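Local coordinates for protein sugar-phosphate aldolase (Thermotoga maritima, PDB 1PVT) that is a sugar-phosphate aldolase of the class II aldolase and adducin N-terminal family, with an AraD-like fold built on a mixed beta-sheet flanked by helices, at residues Val196-Phe199 against Glu205-Asp208; Leu155-Gln160 against Val210-Lys215; Ile123-Pro128 against Val189-His194; Val164-Lys169 against Gly176-Glu181; Ser31-Glu36 against Lys112-Asn117. One frame throughout, in Å; residues are numbered along the deposited sequence.

Contact 1: residues Val196-Phe199 against Glu205-Asp208; sequences VVAF and EAYD
Backbone torsions rather than side-chain ones bring A198 and A206 together: psi of 146° keeps A198 extended in strand 196-200, while psi of -51° keeps A206 in the first turns of helix 203-224. Only a short turn separates strand from helix, and the chain doubles back so closely that F199 CA and A206 CA are 4.7 Å apart. The methyl of A198 is aimed at the helix and comes to rest 3.5 Å from A206 O. The A206 methyl points past the strand rather than straight at it, yet its CB is 3.6 Å from A198 O. Each methyl thus sits against the other residue's carbonyl, and the two CB atoms remain 4.4 Å apart. One residue further on, F199 O approaches A206 CA at 3.7 Å, while the F199 side chain starts away from the helix and meets F113 edge-to-face on the other side of the sheet. E205, with CG anti to its backbone N (chi1 175°), reaches back beside the turn, where OE2 accepts a hydrogen bond from K201 N and forms a salt bridge with R209. R209 NE also donates to F199 O. The chemistry is therefore divided: strand and helix meet through two alanine methyls, each set against a backbone carbonyl of the other, over a modest 145 Å² of surface, whereas the polar atoms flanking the seam are held by R209 and by the turn itself.

Contact 2: residues Leu155-Gln160 against Val210-Lys215; sequences LIFFPQ and VEILEK
The end of helix 152-157 packs across the side of the long helix 203-224 in this AraD-like fold: F157 and F158 meet I212 and L213. F158 is the residue at which the chain leaves helical geometry, yet both phenylalanines direct their CB toward helix 203-224. Their rings receive the two aliphatic side chains differently. I212 serves both: its CD1 is placed over the centre of one F157 face, modelled too tightly for the exact spacing to be trusted, while CG2 lies near the plane of the F158 ring, at its edge, 4.2 Å from CE1. The two branches separate because CG1 is anti to the carbonyl carbon (chi1 -68°) and CG2 anti to the backbone N. L213 approaches F158 from above in a CH-pi contact, with CD2 4.1 Å from the ring centroid and 25° off the ring normal. F158 and L213 both also touch A188, the first residue of strand 188-191, so the pair closes against the sheet, and F157 continues along the helix onto D208 and R209. The buried area is 211 Å². At the F158 rim, CZ comes to 3.6 Å from L213 CG.

Contact 3: residues Ile123-Pro128 against Val189-His194; sequences IVHTHP and VLWDKH
H125 and W191 present ring faces to each other obliquely: the imidazole and the six-membered indole ring have centroids 4.3 Å apart and planes inclined at 36°. W191 CZ3 lies over one imidazole face toward its rim, 3.4 Å from H125 NE2. That same nitrogen uses its in-plane N-H for a hydrogen bond to H194 O, 3.2 Å long and nearly straight at 165°, so the imidazole is contacted over one face and bonded at its edge; ND1 has a further, weak hydrogen bond to E102. Strand 196-200 runs between strands 122-126 and 188-191 in the mixed sheet, and these side chains therefore meet across an intervening strand, with V197 touching both H125 and W191. H194 closes a type II turn that starts at W191, with H194 N bonded to W191 O at 2.6 Å and K193 at a positive phi of 82°. H127 brings its ring edge to the H194 carbonyl, CD2 standing 3.5 Å from H194 C. On the H194 side, the imidazole stacks with F167, whose ring also meets W191.

Contact 4: residues Val164-Lys169 against Gly176-Glu181; sequences VVEFEK and GLKTVE
Apolar packing joins V165 to K178 and T179. The branches of V165 divide the work: CG1, anti to the backbone N (chi1 173°), meets K178 CB at 4.1 Å, and CG2 faces T179 CA at 4.2 Å. Strand 163-165, helix 173-182 and strand 188-191 form a beta-alpha-beta unit with parallel strands, and this packing seats the crossover helix on the first strand, with V165 and T179 both touching V189 of the second. Charge pairing lies further out. K178 is extended beyond CG and crosses E166 at about a right angle; its NZ makes a salt bridge of 3.1 Å with E166 OE1, meeting that oxygen nearly along the C-O axis. The E166 chain bends at chi2 (73°) to bring the carboxylate there. E168 is a looser neighbour: its CG is 3.5 Å from K178 NZ, but OE2 stays 4.3 Å from NZ, too far for an ion pair in contact. Since E166 OE2 also pairs with K182, two lysines from the helix clasp one carboxylate; their positive charge, like the surrounding solvent, would probably favour its ionised form.

Contact 5: residues Ser31-Glu36 against Lys112-Asn117; sequences SVRLDE and KFKEMN
The R33 guanidinium lays one face against helix 103-115, with K114 CA 3.8 Å above the plane and over its centre. F113 and N117 approach obliquely: F113 CB is 3.6 Å from R33 NH2, and N117 O, at 3.9 Å from the same NH2, is too distant for a hydrogen bond. The F113 ring itself is turned 67° from the guanidinium plane and leads away from R33 to meet F199 edge-to-face. What meets R33 is thus helix backbone and the root of side chains. CG is anti to the backbone N (chi1 179°), carrying the chain out toward the helix, and a bend at chi3 (46°) lays the guanidinium on it. K114 CG lies 4.1 Å from R33 NH1, whereas its NZ remains 4.8 Å from that atom, so these like charges pass without touching. Strand 28-34 lies between strands 58-63 and 122-126; R33 faces helix 103-115, while V32 and L34 touch helix 2-19, and S31 hydrogen-bonds H106 and H110 of helix 103-115.

Overall arrangement
Four of the five contacts, all but contact 2, reach the mixed sheet directly. Contact 1 lies about 6 Å from the chain centre; the centres of contacts 2 and 3 are each about 9 Å from that of contact 1, and those of contacts 2 and 5 are farthest apart at 21 Å. Contacts 1 and 2 share helix 203-224. Contact 5 closes first along the sequence; contact 3 then spans contact 4, its segments alternate with those of contact 2, and contact 2 spans contacts 1 and 4. Backbone hydrogen bonds tie neighbouring strands: S31 with I123 joins contacts 5 and 3, V124 with A198 joins 3 and 1, and V165 with L190 joins 4 and 3. These bonds place contacts 1, 3, 4 and 5 on one continuous sheet, with helix 203-224 packed on it through contact 1.

Contact 1: residues Val196-Phe199 against Glu205-Asp208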
# COMPACT_ATOMS: atom_id res chain seq x y z
N VAL A 196 -2.09 -7.43 -0.89
CA VAL A 196 -3.05 -6.38 -0.69
C VAL A 196 -2.43 -5.01 -0.58
O VAL A 196 -1.23 -4.88 -0.34
CB VAL A 196 -3.84 -6.64 0.59
CG1 VAL A 196 -2.88 -6.71 1.75
CG2 VAL A 196 -4.85 -5.55 0.82
N VAL A 197 -3.27 -4.00 -0.73
CA VAL A 197 -2.89 -2.61 -0.64
C VAL A 197 -3.86 -1.94 0.31
O VAL A 197 -5.07 -2.05 0.14
CB VAL A 197 -3.03 -1.91 -1.98
CG1 VAL A 197 -2.52 -0.49 -1.86
CG2 VAL A 197 -2.29 -2.67 -3.05
N ALA A 198 -3.35 -1.24 1.32
CA ALA A 198 -4.22 -0.59 2.28
C ALA A 198 -3.98 0.90 2.37
O ALA A 198 -2.85 1.37 2.22
CB ALA A 198 -4.04 -1.22 3.65
N PHE A 199 -5.05 1.65 2.62
CA PHE A 199 -4.96 3.10 2.69
C PHE A 199 -5.36 3.58 4.08
O PHE A 199 -5.93 2.82 4.86
CB PHE A 199 -5.90 3.73 1.65
CG PHE A 199 -5.89 3.01 0.33
CD1 PHE A 199 -7.06 2.46 -0.18
CD2 PHE A 199 -4.71 2.85 -0.40
CE1 PHE A 199 -7.06 1.75 -1.38
CE2 PHE A 199 -4.69 2.15 -1.61
CZ PHE A 199 -5.86 1.60 -2.10
N GLU A 205 -2.25 3.77 10.18
CA GLU A 205 -3.63 3.33 10.00
C GLU A 205 -3.72 2.31 8.86
O GLU A 205 -4.48 1.34 8.95
CB GLU A 205 -4.54 4.53 9.70
CG GLU A 205 -5.99 4.13 9.37
CD GLU A 205 -6.91 5.33 9.16
OE1 GLU A 205 -7.35 5.94 10.17
OE2 GLU A 205 -7.19 5.66 7.99
N ALA A 206 -2.94 2.52 7.80
CA ALA A 206 -2.92 1.59 6.68
C ALA A 206 -2.45 0.25 7.24
O ALA A 206 -3.09 -0.77 7.04
CB ALA A 206 -1.98 2.08 5.60
N TYR A 207 -1.32 0.27 7.96
CA TYR A 207 -0.78 -0.95 8.56
C TYR A 207 -1.83 -1.66 9.41
O TYR A 207 -1.94 -2.88 9.39
CB TYR A 207 0.42 -0.64 9.44
CG TYR A 207 0.97 -1.88 10.12
CD1 TYR A 207 1.68 -2.83 9.40
CD2 TYR A 207 0.73 -2.12 11.46
CE1 TYR A 207 2.12 -3.99 10.00
CE2 TYR A 207 1.18 -3.28 12.07
CZ TYR A 207 1.87 -4.20 11.33
OH TYR A 207 2.30 -5.36 11.91
N ASP A 208 -2.59 -0.88 10.17
CA ASP A 208 -3.63 -1.44 11.02
C ASP A 208 -4.67 -2.24 10.24
O ASP A 208 -5.22 -3.21 10.74
CB ASP A 208 -4.34 -0.32 11.79
CG ASP A 208 -3.70 -0.05 13.13
OD1 ASP A 208 -2.48 -0.26 13.24
OD2 ASP A 208 -4.42 0.38 14.05

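Contact 2: residues Leu155-Gln160 against Val210-Lys215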
# COMPACT_ATOMS: atom_id res chain seq x y z
N LEU A 155 -15.47 -4.91 10.07
CA LEU A 155 -16.59 -4.02 9.77
C LEU A 155 -16.21 -2.56 10.00
O LEU A 155 -16.37 -1.71 9.12
CB LEU A 155 -17.79 -4.40 10.65
CG LEU A 155 -17.86 -5.88 11.07
CD1 LEU A 155 -19.05 -6.14 12.00
CD2 LEU A 155 -17.96 -6.75 9.83
N ILE A 156 -15.71 -2.29 11.20
CA ILE A 156 -15.28 -0.95 11.61
C ILE A 156 -14.26 -0.36 10.64
O ILE A 156 -14.47 0.72 10.10
CB ILE A 156 -14.63 -0.99 13.01
CG1 ILE A 156 -15.64 -1.47 14.05
CG2 ILE A 156 -14.08 0.39 13.37
CD1 ILE A 156 -15.04 -1.73 15.42
N PHE A 157 -13.15 -1.05 10.44
CA PHE A 157 -12.13 -0.54 9.55
C PHE A 157 -12.55 -0.62 8.08
O PHE A 157 -11.98 0.06 7.22
CB PHE A 157 -10.82 -1.30 9.77
CG PHE A 157 -10.17 -1.03 11.11
CD1 PHE A 157 -10.78 -1.44 12.29
CD2 PHE A 157 -8.94 -0.39 11.18
CE1 PHE A 157 -10.17 -1.22 13.53
CE2 PHE A 157 -8.31 -0.16 12.42
CZ PHE A 157 -8.93 -0.58 13.59
N PHE A 158 -13.54 -1.45 7.78
CA PHE A 158 -14.01 -1.59 6.41
C PHE A 158 -15.51 -1.56 6.40
O PHE A 158 -16.16 -2.59 6.19
CB PHE A 158 -13.52 -2.88 5.79
CG PHE A 158 -12.08 -3.11 6.01
CD1 PHE A 158 -11.63 -3.75 7.15
CD2 PHE A 158 -11.15 -2.62 5.10
CE1 PHE A 158 -10.28 -3.90 7.40
CE2 PHE A 158 -9.80 -2.76 5.34
CZ PHE A 158 -9.36 -3.40 6.49
N PRO A 159 -16.09 -0.38 6.66
CA PRO A 159 -17.53 -0.20 6.68
C PRO A 159 -18.11 -0.62 5.33
O PRO A 159 -19.12 -1.33 5.26
CB PRO A 159 -17.68 1.29 6.95
CG PRO A 159 -16.48 1.58 7.79
CD PRO A 159 -15.40 0.86 7.04
N GLN A 160 -17.47 -0.20 4.24
CA GLN A 160 -17.94 -0.56 2.91
C GLN A 160 -17.47 -1.97 2.52
O GLN A 160 -18.17 -2.69 1.79
CB GLN A 160 -17.44 0.44 1.86
CG GLN A 160 -18.37 1.65 1.63
CD GLN A 160 -18.47 2.58 2.84
OE1 GLN A 160 -19.08 2.23 3.87
NE2 GLN A 160 -17.88 3.77 2.72
N VAL A 210 -4.05 -3.84 7.38
CA VAL A 210 -3.41 -5.04 6.88
C VAL A 210 -3.55 -6.08 7.98
O VAL A 210 -4.13 -7.14 7.77
CB VAL A 210 -1.93 -4.82 6.61
CG1 VAL A 210 -1.27 -6.13 6.28
CG2 VAL A 210 -1.75 -3.85 5.48
N GLU A 211 -3.03 -5.75 9.16
CA GLU A 211 -3.11 -6.64 10.31
C GLU A 211 -4.49 -7.26 10.43
O GLU A 211 -4.65 -8.48 10.38
CB GLU A 211 -2.81 -5.88 11.59
CG GLU A 211 -1.40 -5.96 12.04
CD GLU A 211 -1.24 -5.45 13.45
OE1 GLU A 211 -0.17 -5.68 14.05
OE2 GLU A 211 -2.19 -4.81 13.96
N ILE A 212 -5.49 -6.40 10.58
CA ILE A 212 -6.87 -6.84 10.71
C ILE A 212 -7.31 -7.75 9.57
O ILE A 212 -7.84 -8.83 9.82
CB ILE A 212 -7.82 -5.61 10.87
CG1 ILE A 212 -7.53 -4.95 12.22
CG2 ILE A 212 -9.27 -6.04 10.81
CD1 ILE A 212 -8.24 -3.65 12.44
N LEU A 213 -7.09 -7.35 8.32
CA LEU A 213 -7.47 -8.21 7.22
C LEU A 213 -6.82 -9.57 7.39
O LEU A 213 -7.46 -10.61 7.24
CB LEU A 213 -7.03 -7.62 5.89
CG LEU A 213 -7.98 -6.57 5.32
CD1 LEU A 213 -7.59 -6.27 3.88
CD2 LEU A 213 -9.43 -7.07 5.38
N GLU A 214 -5.53 -9.57 7.73
CA GLU A 214 -4.80 -10.81 7.93
C GLU A 214 -5.46 -11.66 9.00
O GLU A 214 -5.71 -12.85 8.80
CB GLU A 214 -3.37 -10.51 8.38
CG GLU A 214 -2.28 -11.09 7.51
CD GLU A 214 -2.54 -12.53 7.11
OE1 GLU A 214 -3.44 -12.76 6.28
OE2 GLU A 214 -1.83 -13.42 7.62
N LYS A 215 -5.73 -11.05 10.14
CA LYS A 215 -6.33 -11.76 11.25
C LYS A 215 -7.60 -12.43 10.80
O LYS A 215 -7.81 -13.61 11.07
CB LYS A 215 -6.60 -10.81 12.41
CG LYS A 215 -6.63 -11.52 13.73
CD LYS A 215 -6.28 -10.57 14.87
CE LYS A 215 -6.13 -11.31 16.22
NZ LYS A 215 -5.53 -10.44 17.29

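Contact 3: residues Ile123-Pro128 against Val189-His194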
# COMPACT_ATOMS: atom_id res chain seq x y z
N ILE A 123 -0.35 4.62 1.80
CA ILE A 123 -0.56 3.34 1.11
C ILE A 123 0.48 2.26 1.47
O ILE A 123 1.69 2.45 1.29
CB ILE A 123 -0.50 3.49 -0.41
CG1 ILE A 123 -1.59 4.44 -0.89
CG2 ILE A 123 -0.68 2.12 -1.07
CD1 ILE A 123 -1.54 4.69 -2.37
N VAL A 124 0.00 1.12 1.95
CA VAL A 124 0.88 0.03 2.33
C VAL A 124 0.52 -1.17 1.48
O VAL A 124 -0.63 -1.60 1.48
CB VAL A 124 0.69 -0.36 3.83
CG1 VAL A 124 1.50 -1.59 4.15
CG2 VAL A 124 1.12 0.76 4.74
N HIS A 125 1.50 -1.70 0.74
CA HIS A 125 1.28 -2.89 -0.09
C HIS A 125 2.21 -4.03 0.37
O HIS A 125 3.44 -3.89 0.37
CB HIS A 125 1.55 -2.59 -1.56
CG HIS A 125 1.59 -3.82 -2.42
ND1 HIS A 125 2.71 -4.21 -3.12
CD2 HIS A 125 0.66 -4.77 -2.66
CE1 HIS A 125 2.47 -5.34 -3.75
NE2 HIS A 125 1.23 -5.71 -3.48
N THR A 126 1.61 -5.17 0.74
CA THR A 126 2.40 -6.30 1.21
C THR A 126 1.70 -7.61 0.86
O THR A 126 0.60 -7.60 0.33
CB THR A 126 2.64 -6.17 2.74
OG1 THR A 126 3.73 -7.02 3.14
CG2 THR A 126 1.38 -6.53 3.51
N HIS A 127 2.36 -8.73 1.15
CA HIS A 127 1.81 -10.06 0.84
C HIS A 127 1.59 -10.91 2.07
O HIS A 127 2.38 -11.79 2.39
CB HIS A 127 2.75 -10.81 -0.11
CG HIS A 127 3.07 -10.06 -1.35
ND1 HIS A 127 4.14 -9.20 -1.45
CD2 HIS A 127 2.39 -9.95 -2.52
CE1 HIS A 127 4.11 -8.59 -2.63
NE2 HIS A 127 3.05 -9.03 -3.29
N PRO A 128 0.49 -10.67 2.78
CA PRO A 128 0.20 -11.44 3.98
C PRO A 128 0.01 -12.91 3.63
O PRO A 128 -0.74 -13.24 2.71
CB PRO A 128 -1.08 -10.82 4.50
CG PRO A 128 -0.97 -9.41 4.04
CD PRO A 128 -0.50 -9.59 2.62
N VAL A 189 -7.75 -2.76 -1.11
CA VAL A 189 -7.96 -3.47 -2.35
C VAL A 189 -7.05 -4.69 -2.37
O VAL A 189 -5.86 -4.57 -2.08
CB VAL A 189 -7.63 -2.60 -3.57
CG1 VAL A 189 -7.16 -3.46 -4.75
CG2 VAL A 189 -8.86 -1.81 -3.97
N LEU A 190 -7.61 -5.84 -2.72
CA LEU A 190 -6.84 -7.07 -2.78
C LEU A 190 -6.45 -7.34 -4.21
O LEU A 190 -7.32 -7.59 -5.04
CB LEU A 190 -7.68 -8.26 -2.30
CG LEU A 190 -7.93 -8.42 -0.82
CD1 LEU A 190 -9.12 -9.32 -0.65
CD2 LEU A 190 -6.70 -8.99 -0.12
N TRP A 191 -5.15 -7.26 -4.52
CA TRP A 191 -4.70 -7.56 -5.88
C TRP A 191 -4.69 -9.06 -5.92
O TRP A 191 -3.75 -9.70 -5.44
CB TRP A 191 -3.29 -7.05 -6.16
CG TRP A 191 -3.16 -5.56 -6.18
CD1 TRP A 191 -4.18 -4.64 -6.14
CD2 TRP A 191 -1.95 -4.81 -6.23
NE1 TRP A 191 -3.66 -3.37 -6.17
CE2 TRP A 191 -2.29 -3.45 -6.22
CE3 TRP A 191 -0.60 -5.17 -6.28
CZ2 TRP A 191 -1.34 -2.44 -6.27
CZ3 TRP A 191 0.35 -4.16 -6.33
CH2 TRP A 191 -0.02 -2.81 -6.32
N ASP A 192 -5.74 -9.63 -6.48
CA ASP A 192 -5.87 -11.07 -6.57
C ASP A 192 -4.55 -11.74 -6.95
O ASP A 192 -3.98 -11.45 -8.00
CB ASP A 192 -6.96 -11.45 -7.57
CG ASP A 192 -7.23 -12.93 -7.60
OD1 ASP A 192 -6.37 -13.67 -8.14
OD2 ASP A 192 -8.28 -13.37 -7.08
N LYS A 193 -4.08 -12.61 -6.06
CA LYS A 193 -2.85 -13.37 -6.25
C LYS A 193 -1.58 -12.58 -5.90
O LYS A 193 -0.49 -13.15 -5.86
CB LYS A 193 -2.77 -13.85 -7.70
CG LYS A 193 -2.09 -15.18 -7.88
CD LYS A 193 -2.99 -16.32 -7.43
CE LYS A 193 -2.32 -17.67 -7.67
NZ LYS A 193 -3.24 -18.82 -7.40
N HIS A 194 -1.72 -11.28 -5.64
CA HIS A 194 -0.55 -10.45 -5.33
C HIS A 194 -0.72 -9.61 -4.07
O HIS A 194 -0.44 -8.41 -4.07
CB HIS A 194 -0.24 -9.53 -6.50
CG HIS A 194 -0.03 -10.26 -7.79
ND1 HIS A 194 1.18 -10.29 -8.44
CD2 HIS A 194 -0.87 -11.02 -8.53
CE1 HIS A 194 1.08 -11.05 -9.52
NE2 HIS A 194 -0.16 -11.50 -9.59

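Contact 4: residues Val164-Lys169 against Gly176-Glu181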
# COMPACT_ATOMS: atom_id res chain seq x y z
N VAL A 164 -11.58 -6.86 -5.01
CA VAL A 164 -10.45 -7.55 -5.60
C VAL A 164 -10.13 -6.87 -6.92
O VAL A 164 -10.99 -6.23 -7.50
CB VAL A 164 -10.76 -9.02 -5.86
CG1 VAL A 164 -9.54 -9.72 -6.40
CG2 VAL A 164 -11.24 -9.69 -4.59
N VAL A 165 -8.90 -7.02 -7.38
CA VAL A 165 -8.48 -6.40 -8.64
C VAL A 165 -7.68 -7.38 -9.51
O VAL A 165 -6.63 -7.86 -9.10
CB VAL A 165 -7.61 -5.16 -8.37
CG1 VAL A 165 -7.04 -4.62 -9.68
CG2 VAL A 165 -8.43 -4.09 -7.67
N GLU A 166 -8.19 -7.65 -10.71
CA GLU A 166 -7.52 -8.56 -11.64
C GLU A 166 -6.12 -8.00 -11.93
O GLU A 166 -5.96 -6.98 -12.60
CB GLU A 166 -8.30 -8.68 -12.96
CG GLU A 166 -9.79 -8.36 -12.87
CD GLU A 166 -10.06 -6.86 -12.72
OE1 GLU A 166 -9.48 -6.06 -13.50
OE2 GLU A 166 -10.87 -6.48 -11.83
N PHE A 167 -5.12 -8.69 -11.40
CA PHE A 167 -3.73 -8.30 -11.55
C PHE A 167 -3.21 -8.65 -12.94
O PHE A 167 -3.21 -9.82 -13.33
CB PHE A 167 -2.88 -9.03 -10.50
CG PHE A 167 -1.55 -8.38 -10.23
CD1 PHE A 167 -1.40 -7.48 -9.18
CD2 PHE A 167 -0.45 -8.66 -11.03
CE1 PHE A 167 -0.17 -6.87 -8.93
CE2 PHE A 167 0.78 -8.06 -10.79
CZ PHE A 167 0.92 -7.17 -9.73
N GLU A 168 -2.77 -7.64 -13.68
CA GLU A 168 -2.26 -7.86 -15.04
C GLU A 168 -0.78 -7.47 -15.17
O GLU A 168 0.07 -8.32 -15.42
CB GLU A 168 -3.08 -7.04 -16.04
CG GLU A 168 -4.59 -7.27 -16.02
CD GLU A 168 -5.01 -8.64 -16.54
OE1 GLU A 168 -4.44 -9.09 -17.55
OE2 GLU A 168 -5.94 -9.24 -15.95
N LYS A 169 -0.51 -6.18 -15.02
CA LYS A 169 0.85 -5.65 -15.14
C LYS A 169 1.38 -5.12 -13.81
O LYS A 169 0.70 -4.34 -13.13
CB LYS A 169 0.89 -4.51 -16.17
CG LYS A 169 0.17 -4.80 -17.49
CD LYS A 169 0.12 -3.56 -18.39
CE LYS A 169 -0.73 -3.80 -19.65
NZ LYS A 169 -0.75 -2.63 -20.58
N GLY A 176 -2.92 0.94 -11.13
CA GLY A 176 -3.39 2.03 -10.30
C GLY A 176 -4.80 2.47 -10.67
O GLY A 176 -5.70 2.45 -9.82
N LEU A 177 -4.97 2.87 -11.92
CA LEU A 177 -6.26 3.30 -12.43
C LEU A 177 -7.31 2.27 -12.01
O LEU A 177 -8.31 2.61 -11.35
CB LEU A 177 -6.22 3.41 -13.96
CG LEU A 177 -5.12 4.30 -14.55
CD1 LEU A 177 -5.22 4.26 -16.06
CD2 LEU A 177 -5.25 5.73 -14.04
N LYS A 178 -7.07 1.01 -12.37
CA LYS A 178 -7.98 -0.07 -11.99
C LYS A 178 -8.28 0.01 -10.49
O LYS A 178 -9.43 0.17 -10.07
CB LYS A 178 -7.35 -1.43 -12.30
CG LYS A 178 -7.24 -1.78 -13.77
CD LYS A 178 -7.09 -3.30 -13.95
CE LYS A 178 -7.31 -3.72 -15.40
NZ LYS A 178 -7.41 -5.20 -15.57
N THR A 179 -7.21 -0.09 -9.70
CA THR A 179 -7.29 -0.05 -8.25
C THR A 179 -8.14 1.09 -7.72
O THR A 179 -9.01 0.88 -6.87
CB THR A 179 -5.90 0.08 -7.64
OG1 THR A 179 -5.14 -1.09 -7.96
CG2 THR A 179 -5.98 0.24 -6.12
N VAL A 180 -7.89 2.29 -8.21
CA VAL A 180 -8.64 3.46 -7.75
C VAL A 180 -10.15 3.26 -7.93
O VAL A 180 -10.94 3.64 -7.06
CB VAL A 180 -8.21 4.74 -8.49
CG1 VAL A 180 -8.96 5.95 -7.94
CG2 VAL A 180 -6.71 4.93 -8.36
N GLU A 181 -10.54 2.67 -9.05
CA GLU A 181 -11.95 2.44 -9.34
C GLU A 181 -12.62 1.55 -8.29
O GLU A 181 -13.69 1.87 -7.77
CB GLU A 181 -12.09 1.80 -10.71
CG GLU A 181 -11.31 2.51 -11.79
CD GLU A 181 -11.46 1.86 -13.14
OE1 GLU A 181 -11.29 0.62 -13.22
OE2 GLU A 181 -11.74 2.59 -14.13

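Contact 5: residues Ser31-Glu36 against Lys112-Asn117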
# COMPACT_ATOMS: atom_id res chain seq x y z
N SER A 31 3.99 4.06 0.84
CA SER A 31 4.01 5.39 0.22
C SER A 31 3.11 6.36 0.98
O SER A 31 1.93 6.06 1.28
CB SER A 31 3.58 5.32 -1.25
OG SER A 31 2.19 5.01 -1.38
N VAL A 32 3.66 7.52 1.31
CA VAL A 32 2.90 8.53 2.03
C VAL A 32 2.96 9.84 1.25
O VAL A 32 4.01 10.24 0.75
CB VAL A 32 3.48 8.77 3.46
CG1 VAL A 32 2.51 9.64 4.28
CG2 VAL A 32 3.71 7.43 4.15
N ARG A 33 1.80 10.49 1.16
CA ARG A 33 1.70 11.75 0.44
C ARG A 33 1.87 12.91 1.40
O ARG A 33 1.11 13.06 2.35
CB ARG A 33 0.34 11.82 -0.26
CG ARG A 33 0.08 13.09 -1.03
CD ARG A 33 -0.98 12.87 -2.08
NE ARG A 33 -2.14 12.12 -1.58
CZ ARG A 33 -3.13 12.65 -0.86
NH1 ARG A 33 -3.11 13.94 -0.55
NH2 ARG A 33 -4.13 11.89 -0.47
N LEU A 34 2.89 13.72 1.15
CA LEU A 34 3.15 14.89 1.98
C LEU A 34 2.24 16.02 1.51
O LEU A 34 2.07 16.25 0.31
CB LEU A 34 4.62 15.30 1.86
CG LEU A 34 5.59 14.82 2.93
CD1 LEU A 34 4.99 13.66 3.71
CD2 LEU A 34 6.92 14.43 2.28
N ASP A 35 1.66 16.73 2.47
CA ASP A 35 0.75 17.85 2.19
C ASP A 35 1.49 19.15 1.81
O ASP A 35 1.37 19.65 0.69
CB ASP A 35 -0.12 18.09 3.43
CG ASP A 35 0.65 17.86 4.72
OD1 ASP A 35 1.07 16.71 4.98
OD2 ASP A 35 0.84 18.84 5.48
N GLU A 36 2.24 19.68 2.76
CA GLU A 36 2.99 20.91 2.56
C GLU A 36 4.14 20.65 1.58
O GLU A 36 3.93 20.08 0.51
CB GLU A 36 3.55 21.39 3.90
CG GLU A 36 2.55 21.21 5.02
CD GLU A 36 3.19 21.28 6.39
OE1 GLU A 36 3.60 22.39 6.79
OE2 GLU A 36 3.29 20.22 7.06
N LYS A 112 -5.42 10.54 -7.66
CA LYS A 112 -6.86 10.46 -7.46
C LYS A 112 -7.29 10.74 -6.03
O LYS A 112 -8.32 11.35 -5.79
CB LYS A 112 -7.36 9.09 -7.90
CG LYS A 112 -6.74 8.60 -9.21
CD LYS A 112 -7.03 9.52 -10.42
CE LYS A 112 -8.50 9.42 -10.90
NZ LYS A 112 -8.78 10.17 -12.17
N PHE A 113 -6.49 10.27 -5.08
CA PHE A 113 -6.78 10.47 -3.67
C PHE A 113 -6.71 11.95 -3.31
O PHE A 113 -7.51 12.46 -2.52
CB PHE A 113 -5.77 9.69 -2.82
CG PHE A 113 -6.29 8.36 -2.34
CD1 PHE A 113 -5.50 7.56 -1.51
CD2 PHE A 113 -7.57 7.93 -2.67
CE1 PHE A 113 -5.98 6.36 -1.02
CE2 PHE A 113 -8.07 6.73 -2.18
CZ PHE A 113 -7.27 5.94 -1.35
N LYS A 114 -5.74 12.63 -3.90
CA LYS A 114 -5.54 14.05 -3.66
C LYS A 114 -6.82 14.79 -4.07
O LYS A 114 -7.27 15.71 -3.38
CB LYS A 114 -4.36 14.55 -4.49
CG LYS A 114 -3.84 15.92 -4.08
CD LYS A 114 -2.68 16.34 -4.98
CE LYS A 114 -2.10 17.67 -4.54
NZ LYS A 114 -1.38 17.57 -3.25
N GLU A 115 -7.40 14.36 -5.19
CA GLU A 115 -8.63 14.95 -5.70
C GLU A 115 -9.86 14.43 -4.95
O GLU A 115 -10.63 15.21 -4.40
CB GLU A 115 -8.78 14.63 -7.20
CG GLU A 115 -7.79 15.37 -8.09
CD GLU A 115 -7.94 15.02 -9.58
OE1 GLU A 115 -9.09 14.99 -10.07
OE2 GLU A 115 -6.90 14.80 -10.25
N MSE A 116 -10.01 13.11 -4.93
CA MSE A 116 -11.14 12.46 -4.27
C MSE A 116 -11.14 12.58 -2.77
O MSE A 116 -11.77 13.47 -2.20
CB MSE A 116 -11.16 10.98 -4.64
CG MSE A 116 -11.65 10.74 -6.05
SE MSE A 116 -13.40 11.55 -6.26
CE MSE A 116 -14.35 10.03 -7.05
N ASN A 117 -10.46 11.65 -2.12
CA ASN A 117 -10.38 11.64 -0.67
C ASN A 117 -9.01 12.16 -0.27
O ASN A 117 -8.03 11.41 -0.23
CB ASN A 117 -10.57 10.21 -0.16
CG ASN A 117 -11.81 9.54 -0.73
OD1 ASN A 117 -12.94 10.00 -0.50
ND2 ASN A 117 -11.62 8.45 -1.47